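Local atomic coordinates of lipoxygenase (Cyanothece sp., PDB entry 5EK8), a protein that probably catalyses the 9R-specific dioxygenation of polyunsaturated fatty acids at a non-heme iron centre. Residues A[244-258]-A[572-586]. Sequence-based numbering, arbitrary orientation.
Sequences TRSDEYFVLRVLNGM and WVNDSQSDEGGELAY
R253 reaches across from helix 247-256 and grips the carboxylate of E580 side-on, the two flat groups nearly coplanar (8° apart). R253 NE bonds to E580 OE2 at 3.1 Å. R253 NH1 reaches E580 OE1 at 2.7 Å, each oxygen using its syn lone pair in this salt bridge. E580 OE1 also accepts a hydrogen bond from the backbone N-H of M258 (N to OE1 3.1 Å), which comes from above the carboxylate plane, so the buried acid also ties down the chain where helix 247-256 ends. With an alanine here, the R253 guanidinium would probably lose its carboxylate and the M258 N-H its acceptor. Nearby, W572 turns its indole edge to the same chain end, NE1 bonding to N256 O (2.9 Å) and, at greater length, to G257 O. M258 sets its CB on S576 CB and its SD near Q577 CG. At the far end, the R245 guanidinium lies with one face over Y586 CB; its NH2 meets E583 OE1 edge-on in a salt bridge. That oxygen also bonds to T233, and R245 NH1 pairs with E599. The Y586 hydroxyl points at the edge of the Y249 ring. The contact fastens helix 247-256 to helix 577-581 and the C-terminal end of helix 549-574, which gives H570 and N574 to the lipoxygenase iron site.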
loop_
_atom_site.group_PDB
_atom_site.type_symbol
_atom_site.label_atom_id
_atom_site.label_comp_id
_atom_site.label_asym_id
_atom_site.label_seq_id
_atom_site.Cartn_x
_atom_site.Cartn_y
_atom_site.Cartn_z
ATOM N N THR A 244 29.968 4.879 -1.525
ATOM C CA THR A 244 28.604 5.305 -1.237
ATOM C C THR A 244 28.541 6.610 -0.446
ATOM O O THR A 244 27.477 7.213 -0.344
ATOM C CB THR A 244 27.807 4.223 -0.470
ATOM O OG1 THR A 244 28.390 3.996 0.821
ATOM C CG2 THR A 244 27.773 2.929 -1.264
ATOM N N ARG A 245 29.670 7.052 0.103
ATOM C CA ARG A 245 29.703 8.335 0.809
ATOM C C ARG A 245 30.069 9.493 -0.135
ATOM O O ARG A 245 30.063 10.656 0.270
ATOM C CB ARG A 245 30.688 8.293 1.982
ATOM C CG ARG A 245 30.589 7.065 2.872
ATOM C CD ARG A 245 29.239 6.911 3.547
ATOM N NE ARG A 245 28.697 5.567 3.330
ATOM C CZ ARG A 245 28.669 4.592 4.239
ATOM N NH1 ARG A 245 29.146 4.793 5.456
ATOM N NH2 ARG A 245 28.154 3.410 3.929
ATOM N N SER A 246 30.363 9.172 -1.393
ATOM C CA SER A 246 30.792 10.175 -2.373
ATOM C C SER A 246 29.643 11.045 -2.887
ATOM O O SER A 246 28.476 10.713 -2.705
ATOM C CB SER A 246 31.479 9.494 -3.556
ATOM O OG SER A 246 30.559 8.695 -4.277
ATOM N N ASP A 247 29.989 12.158 -3.532
ATOM C CA ASP A 247 29.000 13.092 -4.070
ATOM C C ASP A 247 28.204 12.503 -5.234
ATOM O O ASP A 247 26.994 12.735 -5.353
ATOM C CB ASP A 247 29.678 14.390 -4.522
ATOM C CG ASP A 247 30.202 15.211 -3.358
ATOM O OD1 ASP A 247 30.938 16.193 -3.603
ATOM O OD2 ASP A 247 29.886 14.865 -2.199
ATOM N N GLU A 248 28.893 11.758 -6.092
ATOM C CA GLU A 248 28.272 11.124 -7.250
ATOM C C GLU A 248 27.129 10.216 -6.809
ATOM O O GLU A 248 26.030 10.233 -7.381
ATOM C CB GLU A 248 29.308 10.320 -8.045
ATOM C CG GLU A 248 30.478 11.137 -8.605
ATOM C CD GLU A 248 31.488 11.546 -7.541
ATOM O OE1 GLU A 248 31.434 11.001 -6.420
ATOM O OE2 GLU A 248 32.332 12.419 -7.825
ATOM N N TYR A 249 27.398 9.436 -5.770
ATOM C CA TYR A 249 26.424 8.491 -5.250
ATOM C C TYR A 249 25.303 9.219 -4.517
ATOM O O TYR A 249 24.145 8.806 -4.578
ATOM C CB TYR A 249 27.097 7.473 -4.323
ATOM C CG TYR A 249 26.194 6.314 -3.985
ATOM C CD1 TYR A 249 25.890 5.350 -4.940
ATOM C CD2 TYR A 249 25.631 6.190 -2.721
ATOM C CE1 TYR A 249 25.051 4.294 -4.646
ATOM C CE2 TYR A 249 24.793 5.139 -2.415
ATOM C CZ TYR A 249 24.503 4.192 -3.381
ATOM O OH TYR A 249 23.668 3.139 -3.076
ATOM N N PHE A 250 25.660 10.300 -3.826
ATOM C CA PHE A 250 24.685 11.144 -3.144
ATOM C C PHE A 250 23.635 11.642 -4.129
ATOM O O PHE A 250 22.428 11.525 -3.887
ATOM C CB PHE A 250 25.382 12.324 -2.464
ATOM C CG PHE A 250 24.445 13.268 -1.764
ATOM C CD1 PHE A 250 24.111 14.486 -2.337
ATOM C CD2 PHE A 250 23.907 12.944 -0.529
ATOM C CE1 PHE A 250 23.257 15.363 -1.690
ATOM C CE2 PHE A 250 23.050 13.818 0.123
ATOM C CZ PHE A 250 22.725 15.028 -0.459
ATOM N N VAL A 251 24.113 12.176 -5.248
ATOM C CA VAL A 251 23.238 12.670 -6.306
ATOM C C VAL A 251 22.415 11.542 -6.914
ATOM O O VAL A 251 21.193 11.664 -7.073
ATOM C CB VAL A 251 24.049 13.367 -7.416
ATOM C CG1 VAL A 251 23.182 13.609 -8.642
ATOM C CG2 VAL A 251 24.634 14.665 -6.896
ATOM N N LEU A 252 23.088 10.443 -7.246
ATOM C CA LEU A 252 22.408 9.291 -7.829
ATOM C C LEU A 252 21.248 8.804 -6.960
ATOM O O LEU A 252 20.187 8.462 -7.477
ATOM C CB LEU A 252 23.394 8.147 -8.064
ATOM C CG LEU A 252 24.243 8.279 -9.326
ATOM C CD1 LEU A 252 25.195 7.115 -9.440
ATOM C CD2 LEU A 252 23.355 8.378 -10.561
ATOM N N ARG A 253 21.441 8.790 -5.645
ATOM C CA ARG A 253 20.409 8.278 -4.748
ATOM C C ARG A 253 19.349 9.328 -4.457
ATOM O O ARG A 253 18.210 8.994 -4.130
ATOM C CB ARG A 253 21.024 7.772 -3.445
ATOM C CG ARG A 253 21.962 6.592 -3.642
ATOM C CD ARG A 253 21.395 5.576 -4.632
ATOM N NE ARG A 253 20.321 4.775 -4.051
ATOM C CZ ARG A 253 19.637 3.846 -4.713
ATOM N NH1 ARG A 253 18.679 3.159 -4.103
ATOM N NH2 ARG A 253 19.909 3.605 -5.987
ATOM N N VAL A 254 19.722 10.598 -4.572
ATOM C CA VAL A 254 18.727 11.658 -4.506
ATOM C C VAL A 254 17.759 11.499 -5.675
ATOM O O VAL A 254 16.541 11.632 -5.521
ATOM C CB VAL A 254 19.375 13.055 -4.534
ATOM C CG1 VAL A 254 18.369 14.112 -4.971
ATOM C CG2 VAL A 254 19.948 13.396 -3.166
ATOM N N LEU A 255 18.316 11.179 -6.842
ATOM C CA LEU A 255 17.525 11.021 -8.061
ATOM C C LEU A 255 16.694 9.742 -8.099
ATOM O O LEU A 255 15.501 9.772 -8.407
ATOM C CB LEU A 255 18.434 11.051 -9.290
ATOM C CG LEU A 255 18.905 12.416 -9.788
ATOM C CD1 LEU A 255 19.834 12.232 -10.977
ATOM C CD2 LEU A 255 17.719 13.312 -10.147
ATOM N N ASN A 256 17.328 8.619 -7.788
ATOM C CA ASN A 256 16.733 7.323 -8.085
ATOM C C ASN A 256 16.558 6.411 -6.881
ATOM O O ASN A 256 16.097 5.279 -7.023
ATOM C CB ASN A 256 17.575 6.615 -9.139
ATOM C CG ASN A 256 17.855 7.497 -10.339
ATOM O OD1 ASN A 256 16.931 7.997 -10.982
ATOM N ND2 ASN A 256 19.133 7.711 -10.633
ATOM N N GLY A 257 16.903 6.915 -5.700
ATOM C CA GLY A 257 16.834 6.131 -4.478
ATOM C C GLY A 257 15.427 5.813 -4.007
ATOM O O GLY A 257 14.452 6.062 -4.720
ATOM N N MET A 258 15.337 5.252 -2.800
ATOM C CA MET A 258 14.066 4.877 -2.175
ATOM C C MET A 258 13.090 6.038 -2.195
ATOM O O MET A 258 11.910 5.875 -2.505
ATOM C CB MET A 258 14.292 4.413 -0.735
ATOM C CG MET A 258 13.065 3.824 -0.070
ATOM S SD MET A 258 13.019 4.132 1.705
ATOM C CE MET A 258 12.895 5.921 1.729
ATOM N N TRP A 572 9.280 0.086 -6.317
ATOM C CA TRP A 572 10.467 0.916 -6.273
ATOM C C TRP A 572 10.745 1.405 -4.868
ATOM O O TRP A 572 11.872 1.308 -4.387
ATOM C CB TRP A 572 10.322 2.108 -7.208
ATOM C CG TRP A 572 11.607 2.834 -7.434
ATOM C CD1 TRP A 572 12.289 3.612 -6.536
ATOM C CD2 TRP A 572 12.362 2.862 -8.645
ATOM N NE1 TRP A 572 13.425 4.122 -7.119
ATOM C CE2 TRP A 572 13.493 3.674 -8.413
ATOM C CE3 TRP A 572 12.192 2.279 -9.906
ATOM C CZ2 TRP A 572 14.448 3.916 -9.392
ATOM C CZ3 TRP A 572 13.142 2.520 -10.881
ATOM C CH2 TRP A 572 14.260 3.330 -10.616
ATOM N N VAL A 573 9.716 1.920 -4.204
ATOM C CA VAL A 573 9.916 2.499 -2.882
ATOM C C VAL A 573 10.207 1.416 -1.841
ATOM O O VAL A 573 11.094 1.566 -0.997
ATOM C CB VAL A 573 8.700 3.329 -2.442
ATOM C CG1 VAL A 573 8.934 3.916 -1.063
ATOM C CG2 VAL A 573 8.437 4.434 -3.444
ATOM N N ASN A 574 9.473 0.312 -1.921
ATOM C CA ASN A 574 9.583 -0.762 -0.941
ATOM C C ASN A 574 10.869 -1.572 -1.075
ATOM O O ASN A 574 11.561 -1.815 -0.089
ATOM C CB ASN A 574 8.375 -1.692 -1.046
ATOM C CG ASN A 574 8.379 -2.771 0.006
ATOM O OD1 ASN A 574 7.956 -2.544 1.140
ATOM N ND2 ASN A 574 8.853 -3.961 -0.363
ATOM N N ASP A 575 11.194 -1.981 -2.296
ATOM C CA ASP A 575 12.353 -2.839 -2.517
ATOM C C ASP A 575 13.663 -2.057 -2.480
ATOM O O ASP A 575 14.739 -2.635 -2.636
ATOM C CB ASP A 575 12.227 -3.584 -3.849
ATOM C CG ASP A 575 11.025 -4.526 -3.890
ATOM O OD1 ASP A 575 10.372 -4.725 -2.840
ATOM O OD2 ASP A 575 10.741 -5.074 -4.981
ATOM N N SER A 576 13.572 -0.748 -2.265
ATOM C CA SER A 576 14.765 0.085 -2.155
ATOM C C SER A 576 15.090 0.379 -0.699
ATOM O O SER A 576 16.041 1.106 -0.397
ATOM C CB SER A 576 14.588 1.398 -2.917
ATOM O OG SER A 576 14.396 1.171 -4.302
ATOM N N GLN A 577 14.296 -0.189 0.202
ATOM C CA GLN A 577 14.455 0.081 1.627
ATOM C C GLN A 577 15.794 -0.435 2.162
ATOM O O GLN A 577 16.461 0.246 2.939
ATOM C CB GLN A 577 13.291 -0.524 2.418
ATOM C CG GLN A 577 12.008 0.290 2.350
ATOM C CD GLN A 577 10.844 -0.385 3.055
ATOM O OE1 GLN A 577 10.452 -1.498 2.701
ATOM N NE2 GLN A 577 10.284 0.287 4.053
ATOM N N SER A 578 16.199 -1.627 1.739
ATOM C CA SER A 578 17.497 -2.151 2.154
ATOM C C SER A 578 18.638 -1.349 1.557
ATOM O O SER A 578 19.618 -1.050 2.239
ATOM C CB SER A 578 17.645 -3.618 1.761
ATOM O OG SER A 578 17.542 -4.442 2.903
ATOM N N ASP A 579 18.496 -0.997 0.283
ATOM C CA ASP A 579 19.547 -0.294 -0.444
ATOM C C ASP A 579 19.846 1.072 0.150
ATOM O O ASP A 579 20.964 1.571 0.049
ATOM C CB ASP A 579 19.167 -0.136 -1.916
ATOM C CG ASP A 579 18.955 -1.462 -2.609
ATOM O OD1 ASP A 579 19.291 -2.505 -2.011
ATOM O OD2 ASP A 579 18.458 -1.463 -3.754
ATOM N N GLU A 580 18.843 1.679 0.772
ATOM C CA GLU A 580 19.017 3.012 1.321
ATOM C C GLU A 580 19.284 2.979 2.819
ATOM O O GLU A 580 20.061 3.780 3.330
ATOM C CB GLU A 580 17.789 3.880 1.033
ATOM C CG GLU A 580 18.138 5.248 0.481
ATOM C CD GLU A 580 18.712 5.180 -0.927
ATOM O OE1 GLU A 580 18.132 4.465 -1.775
ATOM O OE2 GLU A 580 19.746 5.839 -1.183
ATOM N N GLY A 581 18.647 2.051 3.523
ATOM C CA GLY A 581 18.683 2.074 4.973
ATOM C C GLY A 581 19.140 0.807 5.663
ATOM O O GLY A 581 19.001 0.687 6.880
ATOM N N GLY A 582 19.687 -0.133 4.898
ATOM C CA GLY A 582 20.183 -1.379 5.458
ATOM C C GLY A 582 21.447 -1.214 6.283
ATOM O O GLY A 582 21.718 -2.008 7.182
ATOM N N GLU A 583 22.220 -0.174 5.980
ATOM C CA GLU A 583 23.470 0.093 6.686
ATOM C C GLU A 583 23.356 1.312 7.603
ATOM O O GLU A 583 23.202 2.443 7.141
ATOM C CB GLU A 583 24.611 0.292 5.691
ATOM C CG GLU A 583 25.927 0.678 6.336
ATOM C CD GLU A 583 27.024 0.933 5.320
ATOM O OE1 GLU A 583 26.701 1.373 4.193
ATOM O OE2 GLU A 583 28.208 0.684 5.649
ATOM N N LEU A 584 23.459 1.055 8.903
ATOM C CA LEU A 584 23.245 2.055 9.947
ATOM C C LEU A 584 24.172 3.261 9.849
ATOM O O LEU A 584 23.748 4.400 10.068
ATOM C CB LEU A 584 23.405 1.404 11.320
ATOM C CG LEU A 584 22.473 0.218 11.576
ATOM C CD1 LEU A 584 23.069 -0.741 12.599
ATOM C CD2 LEU A 584 21.113 0.718 12.037
ATOM N N ALA A 585 25.435 3.018 9.521
ATOM C CA ALA A 585 26.402 4.107 9.440
ATOM C C ALA A 585 26.046 5.093 8.325
ATOM O O ALA A 585 26.412 6.271 8.368
ATOM C CB ALA A 585 27.799 3.553 9.229
ATOM N N TYR A 586 25.324 4.595 7.329
ATOM C CA TYR A 586 25.045 5.352 6.117
ATOM C C TYR A 586 23.695 6.059 6.179
ATOM O O TYR A 586 23.513 7.134 5.599
ATOM C CB TYR A 586 25.101 4.415 4.911
ATOM C CG TYR A 586 24.670 5.036 3.606
ATOM C CD1 TYR A 586 25.488 5.933 2.933
ATOM C CD2 TYR A 586 23.445 4.715 3.037
ATOM C CE1 TYR A 586 25.092 6.501 1.733
ATOM C CE2 TYR A 586 23.043 5.271 1.836
ATOM C CZ TYR A 586 23.870 6.160 1.186
ATOM O OH TYR A 586 23.464 6.722 -0.006
#